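Local coordinates for FTT_1639c (Francisella tularensis subsp. tularensis, PDB 7KZW), which is of unknown function but is probably anchored in the membrane by a transmembrane helix, this chain being the β-sheet-rich C-terminal part, at residues Gly14-Lys18 and Asn19-Tyr23; Phe26-Cys30 and Asp31-Ser35; Gly36-Asn39 and Ile40-Lys44. The protein carries 3 engineered substitutions. All coordinates share one frame; numbering follows the deposited sequence. Where two conformers were deposited one is given.

Contact 1 (Gly14-Lys18 and Asn19-Tyr23); sequences GYSKK and NMTAY. Engineered in segment 19-23: Met20 (natural residue Leu).
Ser16 and Thr21 face each other through both of their backbone polar groups, with Ser16 N on Thr21 O at 2.8 Å and Thr21 N returning to Ser16 O. The same pattern recurs at Gly14 and Tyr23: Tyr23 N reaches Gly14 O at 2.9 Å, and Gly14 N gives a longer bond to Tyr23 O. Between these two hydrogen-bonded pairs sits the non-hydrogen-bonded pair Tyr15 and Ala22, where CB meets CB at 3.7 Å. The turn has its own bonds. Ser16 OG swings to the side away from its own N (chi1 165°) and accepts from Asn19 N at 3.2 Å, while Met20 N, at an engineered position, bonds weakly to Lys17 O. Asn19 O is taken up by Lys97 NZ. Met20 and Thr21 together oppose Ser16, a G1 β bulge at the end of the hairpin 6-16/21-27. Further from the turn, the Tyr23 ring lies with one face over Gly14, its CE2 at 3.5 Å from Gly14 N. The hairpin is thus held chiefly by backbone polarity, with the Ser16 hydroxyl accepting the N-H that follows the turn's lysines.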
loop_
_atom_site.group_PDB
_atom_site.type_symbol
_atom_site.label_atom_id
_atom_site.label_comp_id
_atom_site.label_asym_id
_atom_site.label_seq_id
_atom_site.Cartn_x
_atom_site.Cartn_y
_atom_site.Cartn_z
ATOM N N GLY A 14 -6.376 -1.343 10.569
ATOM C CA GLY A 14 -7.368 -0.851 11.513
ATOM C C GLY A 14 -8.676 -0.579 10.809
ATOM O O GLY A 14 -8.820 -0.813 9.601
ATOM N N TYR A 15 -9.638 -0.085 11.580
ATOM C CA TYR A 15 -10.968 0.187 11.036
ATOM C C TYR A 15 -11.673 1.209 11.919
ATOM O O TYR A 15 -11.294 1.433 13.082
ATOM C CB TYR A 15 -11.815 -1.106 10.924
ATOM C CG TYR A 15 -12.296 -1.644 12.242
ATOM C CD1 TYR A 15 -11.423 -2.342 13.112
ATOM C CD2 TYR A 15 -13.617 -1.484 12.633
ATOM C CE1 TYR A 15 -11.873 -2.857 14.338
ATOM C CE2 TYR A 15 -14.050 -1.995 13.877
ATOM C CZ TYR A 15 -13.157 -2.687 14.687
ATOM O OH TYR A 15 -13.519 -3.217 15.921
ATOM N N SER A 16 -12.743 1.792 11.379
ATOM C CA SER A 16 -13.620 2.697 12.130
ATOM C C SER A 16 -15.045 2.255 11.895
ATOM O O SER A 16 -15.517 2.306 10.756
ATOM C CB SER A 16 -13.465 4.152 11.646
ATOM O OG SER A 16 -14.552 4.951 12.141
ATOM N N LYS A 17 -15.727 1.809 12.948
ATOM C CA LYS A 17 -17.128 1.431 12.828
ATOM C C LYS A 17 -17.991 2.649 12.480
ATOM O O LYS A 17 -18.921 2.553 11.673
ATOM C CB LYS A 17 -17.582 0.759 14.143
ATOM C CG LYS A 17 -18.999 0.220 14.132
ATOM C CD LYS A 17 -19.480 -0.225 15.520
ATOM C CE LYS A 17 -19.605 -1.759 15.535
ATOM N NZ LYS A 17 -20.971 -2.277 15.922
ATOM N N LYS A 18 -17.653 3.820 13.019
ATOM C CA LYS A 18 -18.493 5.007 12.826
ATOM C C LYS A 18 -18.539 5.413 11.357
ATOM O O LYS A 18 -19.593 5.801 10.833
ATOM C CB LYS A 18 -17.909 6.144 13.671
ATOM C CG LYS A 18 -18.619 7.489 13.531
ATOM C CD LYS A 18 -17.702 8.625 13.992
ATOM C CE LYS A 18 -17.239 8.399 15.431
ATOM N NZ LYS A 18 -16.646 9.615 16.084
ATOM N N ASN A 19 -17.413 5.284 10.672
ATOM C CA ASN A 19 -17.271 5.690 9.282
ATOM C C ASN A 19 -17.331 4.511 8.322
ATOM O O ASN A 19 -17.294 4.725 7.112
ATOM C CB ASN A 19 -15.958 6.469 9.116
ATOM C CG ASN A 19 -15.899 7.688 10.032
ATOM O OD1 ASN A 19 -16.877 8.427 10.149
ATOM N ND2 ASN A 19 -14.772 7.880 10.715
HETATM N N MSE A 20 -17.540 3.295 8.829
HETATM C CA MSE A 20 -17.388 2.057 8.072
HETATM C C MSE A 20 -16.181 2.111 7.082
HETATM O O MSE A 20 -16.291 1.866 5.864
HETATM C CB MSE A 20 -18.724 1.579 7.424
HETATM C CG MSE A 20 -19.754 0.899 8.522
HETATM SE SE MSE A 20 -21.341 0.391 7.597
HETATM C CE MSE A 20 -22.377 -0.253 9.126
ATOM N N THR A 21 -15.009 2.414 7.633
ATOM C CA THR A 21 -13.754 2.401 6.888
ATOM C C THR A 21 -12.824 1.369 7.505
ATOM O O THR A 21 -12.957 0.994 8.675
ATOM C CB THR A 21 -13.033 3.724 6.930
ATOM O OG1 THR A 21 -12.846 4.103 8.297
ATOM C CG2 THR A 21 -13.858 4.813 6.222
ATOM N N ALA A 22 -11.887 0.896 6.697
ATOM C CA ALA A 22 -10.829 0.027 7.192
ATOM C C ALA A 22 -9.622 0.223 6.297
ATOM O O ALA A 22 -9.735 0.740 5.167
ATOM C CB ALA A 22 -11.244 -1.447 7.298
ATOM N N TYR A 23 -8.455 -0.194 6.795
ATOM C CA TYR A 23 -7.265 -0.005 5.992
ATOM C C TYR A 23 -6.209 -1.040 6.302
ATOM O O TYR A 23 -6.193 -1.698 7.362
ATOM C CB TYR A 23 -6.689 1.407 6.157
ATOM C CG TYR A 23 -6.040 1.584 7.491
ATOM C CD1 TYR A 23 -4.676 1.318 7.658
ATOM C CD2 TYR A 23 -6.780 1.957 8.612
ATOM C CE1 TYR A 23 -4.077 1.467 8.902
ATOM C CE2 TYR A 23 -6.170 2.071 9.899
ATOM C CZ TYR A 23 -4.822 1.819 10.003
ATOM O OH TYR A 23 -4.176 1.956 11.239
#

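Contact 2 (Phe26-Cys30 and Asp31-Ser35); sequences FGFCC and DNTPS
Asn32 has its amide carbon wedged between its own N and carbonyl carbon (chi1 67°), and this turns OD1 back onto the backbone of Cys29. Thr33 takes a different setting, OG1 beside its own N and anti to its carbonyl carbon (chi1 -56°), which brings the hydroxyl to Cys29 O. Two side chains therefore grip one residue. Cys29 N gives a nearly straight bond to Asn32 OD1 at 2.7 Å, and Thr33 OG1 donates to Cys29 O at 2.7 Å, coming from above the carbonyl plane. Asn32 N also bonds to Cys29 O, but weakly, at 3.3 Å. The other end of the Asn32 amide is tied down as well: ND2 donates to a water at 2.9 Å, and that water donates to Gly27 O. Both ends are engaged, which probably fixes the rotation of the amide.

Phe28 lies alongside this knot. Asn32 OD1 sits at the edge of its ring, in plane, with the amide standing perpendicular to the ring. Pro34 CD comes over one face, a CH-pi contact 4.2 Å from the ring centroid, while Tyr116 meets the ring edge-to-face. Cys29 SG lies 3.3 Å from Asp31 OD1.

Cys30 and Asp31 have the backbone angles of the central residues of a type I β turn, running from Cys29 to Asn32. It follows just after strand 21-27, with the asparagine and threonine side chains fastening the chain as it leaves the sheet for the long loop toward strand 48-58.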
loop_
_atom_site.group_PDB
_atom_site.type_symbol
_atom_site.label_atom_id
_atom_site.label_comp_id
_atom_site.label_asym_id
_atom_site.label_seq_id
_atom_site.Cartn_x
_atom_site.Cartn_y
_atom_site.Cartn_z
ATOM N N PHE A 26 0.996 -0.715 4.001
ATOM C CA PHE A 26 2.147 -1.511 3.599
ATOM C C PHE A 26 3.390 -0.653 3.584
ATOM O O PHE A 26 3.334 0.526 3.165
ATOM C CB PHE A 26 1.923 -2.104 2.216
ATOM C CG PHE A 26 0.702 -2.975 2.145
ATOM C CD1 PHE A 26 0.741 -4.246 2.663
ATOM C CD2 PHE A 26 -0.496 -2.507 1.626
ATOM C CE1 PHE A 26 -0.379 -5.076 2.627
ATOM C CE2 PHE A 26 -1.619 -3.316 1.572
ATOM C CZ PHE A 26 -1.569 -4.589 2.080
ATOM N N GLY A 27 4.513 -1.219 4.011
ATOM C CA GLY A 27 5.769 -0.494 4.040
ATOM C C GLY A 27 6.771 -1.242 4.905
ATOM O O GLY A 27 6.600 -2.428 5.168
ATOM N N PHE A 28 7.771 -0.511 5.395
ATOM C CA PHE A 28 8.902 -1.145 6.072
ATOM C C PHE A 28 9.081 -0.575 7.476
ATOM O O PHE A 28 8.661 0.546 7.778
ATOM C CB PHE A 28 10.201 -0.933 5.278
ATOM C CG PHE A 28 10.120 -1.461 3.874
ATOM C CD1 PHE A 28 10.363 -2.802 3.628
ATOM C CD2 PHE A 28 9.816 -0.615 2.794
ATOM C CE1 PHE A 28 10.253 -3.346 2.356
ATOM C CE2 PHE A 28 9.738 -1.138 1.495
ATOM C CZ PHE A 28 9.970 -2.511 1.282
ATOM N N CYS A 29 9.762 -1.337 8.323
ATOM C CA CYS A 29 10.160 -0.905 9.663
ATOM C C CYS A 29 11.655 -1.145 9.900
ATOM O O CYS A 29 12.435 -1.391 8.973
ATOM C CB CYS A 29 9.240 -1.604 10.669
ATOM S SG CYS A 29 9.446 -3.397 10.751
ATOM N N CYS A 30 12.072 -1.106 11.185
ATOM C CA CYS A 30 13.494 -1.129 11.535
ATOM C C CYS A 30 14.161 -2.462 11.194
ATOM O O CYS A 30 15.370 -2.506 10.928
ATOM C CB CYS A 30 13.659 -0.838 13.027
ATOM S SG CYS A 30 15.349 -0.862 13.570
ATOM N N ASP A 31 13.417 -3.573 11.274
ATOM C CA ASP A 31 14.009 -4.894 11.051
ATOM C C ASP A 31 13.820 -5.400 9.628
ATOM O O ASP A 31 14.215 -6.529 9.307
ATOM C CB ASP A 31 13.553 -5.936 12.110
ATOM C CG ASP A 31 12.055 -6.338 12.006
ATOM O OD1 ASP A 31 11.356 -6.056 11.018
ATOM O OD2 ASP A 31 11.574 -6.975 12.963
ATOM N N ASN A 32 13.289 -4.585 8.769
ATOM C CA ASN A 32 13.064 -5.062 7.415
ATOM C C ASN A 32 13.294 -3.985 6.380
ATOM O O ASN A 32 12.942 -4.218 5.207
ATOM C CB ASN A 32 11.706 -5.791 7.194
ATOM C CG ASN A 32 10.493 -4.876 7.336
ATOM O OD1 ASN A 32 10.601 -3.672 7.300
ATOM N ND2 ASN A 32 9.324 -5.472 7.513
ATOM N N THR A 33 13.966 -2.847 6.743
ATOM C CA THR A 33 14.238 -1.877 5.648
ATOM C C THR A 33 15.510 -2.214 4.891
ATOM O O THR A 33 16.615 -2.163 5.453
ATOM C CB THR A 33 14.301 -0.406 6.041
ATOM O OG1 THR A 33 13.087 -0.039 6.693
ATOM C CG2 THR A 33 14.432 0.460 4.784
ATOM N N PRO A 34 15.405 -2.596 3.630
ATOM C CA PRO A 34 16.576 -3.048 2.888
ATOM C C PRO A 34 17.627 -1.959 2.744
ATOM O O PRO A 34 17.340 -0.753 2.739
ATOM C CB PRO A 34 15.978 -3.426 1.520
ATOM C CG PRO A 34 14.598 -3.753 1.811
ATOM C CD PRO A 34 14.171 -2.735 2.837
ATOM N N SER A 35 18.849 -2.420 2.595
ATOM C CA SER A 35 19.980 -1.537 2.397
ATOM C C SER A 35 19.747 -0.707 1.140
ATOM O O SER A 35 19.176 -1.188 0.152
ATOM C CB SER A 35 21.242 -2.402 2.266
ATOM O OG SER A 35 22.258 -1.726 1.561
HETATM O O HOH W 1 7.284 -3.449 8.101
#

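Contact 3 (Gly36-Asn39 and Ile40-Lys44). Engineered in segment 40-44: Met41 (natural residue Ile).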
loop_
_atom_site.group_PDB
_atom_site.type_symbol
_atom_site.label_atom_id
_atom_site.label_comp_id
_atom_site.label_asym_id
_atom_site.label_seq_id
_atom_site.Cartn_x
_atom_site.Cartn_y
_atom_site.Cartn_z
ATOM N N GLY A 36 20.098 0.583 1.214
ATOM C CA GLY A 36 20.005 1.461 0.067
ATOM C C GLY A 36 18.621 1.977 -0.248
ATOM O O GLY A 36 18.411 2.515 -1.338
ATOM N N ILE A 37 17.653 1.784 0.639
ATOM C CA ILE A 37 16.291 2.247 0.432
ATOM C C ILE A 37 16.078 3.466 1.323
ATOM O O ILE A 37 16.243 3.378 2.545
ATOM C CB ILE A 37 15.266 1.153 0.758
ATOM C CG1 ILE A 37 15.485 -0.061 -0.156
ATOM C CG2 ILE A 37 13.839 1.734 0.647
ATOM C CD1 ILE A 37 15.014 0.190 -1.554
ATOM N N PHE A 38 15.719 4.595 0.715
ATOM C CA PHE A 38 15.570 5.880 1.397
ATOM C C PHE A 38 14.195 6.441 1.131
ATOM O O PHE A 38 13.559 6.095 0.122
ATOM C CB PHE A 38 16.627 6.863 0.888
ATOM C CG PHE A 38 18.013 6.366 1.127
ATOM C CD1 PHE A 38 18.545 6.382 2.407
ATOM C CD2 PHE A 38 18.755 5.812 0.108
ATOM C CE1 PHE A 38 19.836 5.915 2.668
ATOM C CE2 PHE A 38 20.049 5.322 0.346
ATOM C CZ PHE A 38 20.587 5.386 1.637
ATOM N N ASN A 39 13.691 7.251 2.080
ATOM C CA ASN A 39 12.357 7.802 2.036
ATOM C C ASN A 39 12.380 9.296 1.732
ATOM O O ASN A 39 13.448 9.893 1.530
ATOM C CB ASN A 39 11.573 7.440 3.308
ATOM C CG ASN A 39 12.140 8.075 4.551
ATOM O OD1 ASN A 39 12.411 9.258 4.546
ATOM N ND2 ASN A 39 12.287 7.303 5.623
ATOM N N ILE A 40 11.193 9.920 1.726
ATOM C CA ILE A 40 11.113 11.307 1.277
ATOM C C ILE A 40 11.708 12.297 2.262
ATOM O O ILE A 40 11.805 13.500 1.974
ATOM C CB ILE A 40 9.693 11.714 0.819
ATOM C CG1 ILE A 40 8.680 11.569 1.954
ATOM C CG2 ILE A 40 9.337 10.907 -0.421
ATOM C CD1 ILE A 40 7.249 12.013 1.508
HETATM N N MSE A 41 12.076 11.843 3.441
HETATM C CA MSE A 41 12.779 12.751 4.387
HETATM C C MSE A 41 14.261 12.749 4.069
HETATM O O MSE A 41 14.953 13.605 4.613
HETATM C CB MSE A 41 12.657 12.262 5.814
HETATM C CG MSE A 41 11.278 12.407 6.399
HETATM SE SE MSE A 41 11.162 11.693 8.227
HETATM C CE MSE A 41 12.612 12.827 8.699
ATOM N N ASP A 42 14.707 11.913 3.152
ATOM C CA ASP A 42 16.121 11.701 2.870
ATOM C C ASP A 42 16.520 12.457 1.610
ATOM O O ASP A 42 15.678 12.926 0.835
ATOM C CB ASP A 42 16.443 10.206 2.779
ATOM C CG ASP A 42 16.049 9.426 4.081
ATOM O OD1 ASP A 42 16.181 10.015 5.191
ATOM O OD2 ASP A 42 15.615 8.230 4.004
ATOM N N LYS A 43 17.841 12.597 1.429
ATOM C CA LYS A 43 18.327 13.445 0.350
ATOM C C LYS A 43 17.991 12.874 -1.018
ATOM O O LYS A 43 17.702 13.633 -1.954
ATOM C CB LYS A 43 19.842 13.650 0.497
ATOM C CG LYS A 43 20.230 14.640 1.622
ATOM C CD LYS A 43 21.637 14.411 2.249
ATOM C CE LYS A 43 22.267 15.713 2.817
ATOM N NZ LYS A 43 21.224 16.669 3.322
ATOM N N LYS A 44 18.001 11.539 -1.158
ATOM C CA LYS A 44 17.741 10.880 -2.439
ATOM C C LYS A 44 16.709 9.765 -2.268
ATOM O O LYS A 44 17.066 8.578 -2.128
ATOM C CB LYS A 44 19.029 10.404 -3.126
ATOM C CG LYS A 44 18.703 9.821 -4.508
ATOM C CD LYS A 44 18.884 10.788 -5.672
ATOM C CE LYS A 44 18.396 10.184 -7.020
ATOM N NZ LYS A 44 17.160 9.300 -6.975
#
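Asn39 and Asp42 are the first and last residues of a type I β turn, combined here with an Asx turn in which the asparagine side chain bonds to the N-H two residues on. The turn lies in the loop between strands 21-27 and 48-58. Its backbone bond runs from Asp42 N to Asn39 O at 2.9 Å, the donor well above the carbonyl plane. Asn39 OD1 takes the N-H of Met41, an engineered position, at 2.8 Å. This donor lies in the plane of the amide carbonyl. The Asn39 side chain can do this because its CG stands between the backbone N and the carbonyl carbon (chi1 66°), which brings OD1 to the N-H of Met41.

Asp42 answers from the other end. Its carboxylate reaches back so that OD2 accepts from Asn39 N at 2.9 Å, in a fairly straight bond. The donor meets OD2 on its anti side and somewhat out of the carboxylate plane. Asn39 therefore has its N, O and OD1 all engaged within the four residues of the turn, and its ND2 bonds to Asn89 OD1, so each polar atom of this buried residue has a hydrogen-bond partner and the turn is tied to a neighbouring part of the chain. The amide and carboxylate planes are 23° apart.

Phe38 borders the turn. Its CB lies 3.5 Å from Lys44 O, where the chain comes back past it, and its own N is held by Thr46 OG1. The phenyl ring stands nearly perpendicular to the carboxylate and offers its rim to it, so Asp42 OD2 lies in the ring plane, 3.8 Å from Phe38 CD1.

The three contacts follow one another along the chain. Contact 1 closes the hairpin at the tip where strand 21-27 begins, and contact 2 sits where the same strand ends, so that their centres lie 26 Å apart at the two ends of one strand. Contact 3 continues directly from contact 2 in the loop leading to strand 48-58, with centres 13 Å apart and on the same side of the chain's centre. Contacts 1 and 3 lie on opposite sides of the chain's centre, their nearest atoms about 17 Å apart. Asn89 ties the later two together: its backbone bonds to Phe28 and its side chain to Asn39.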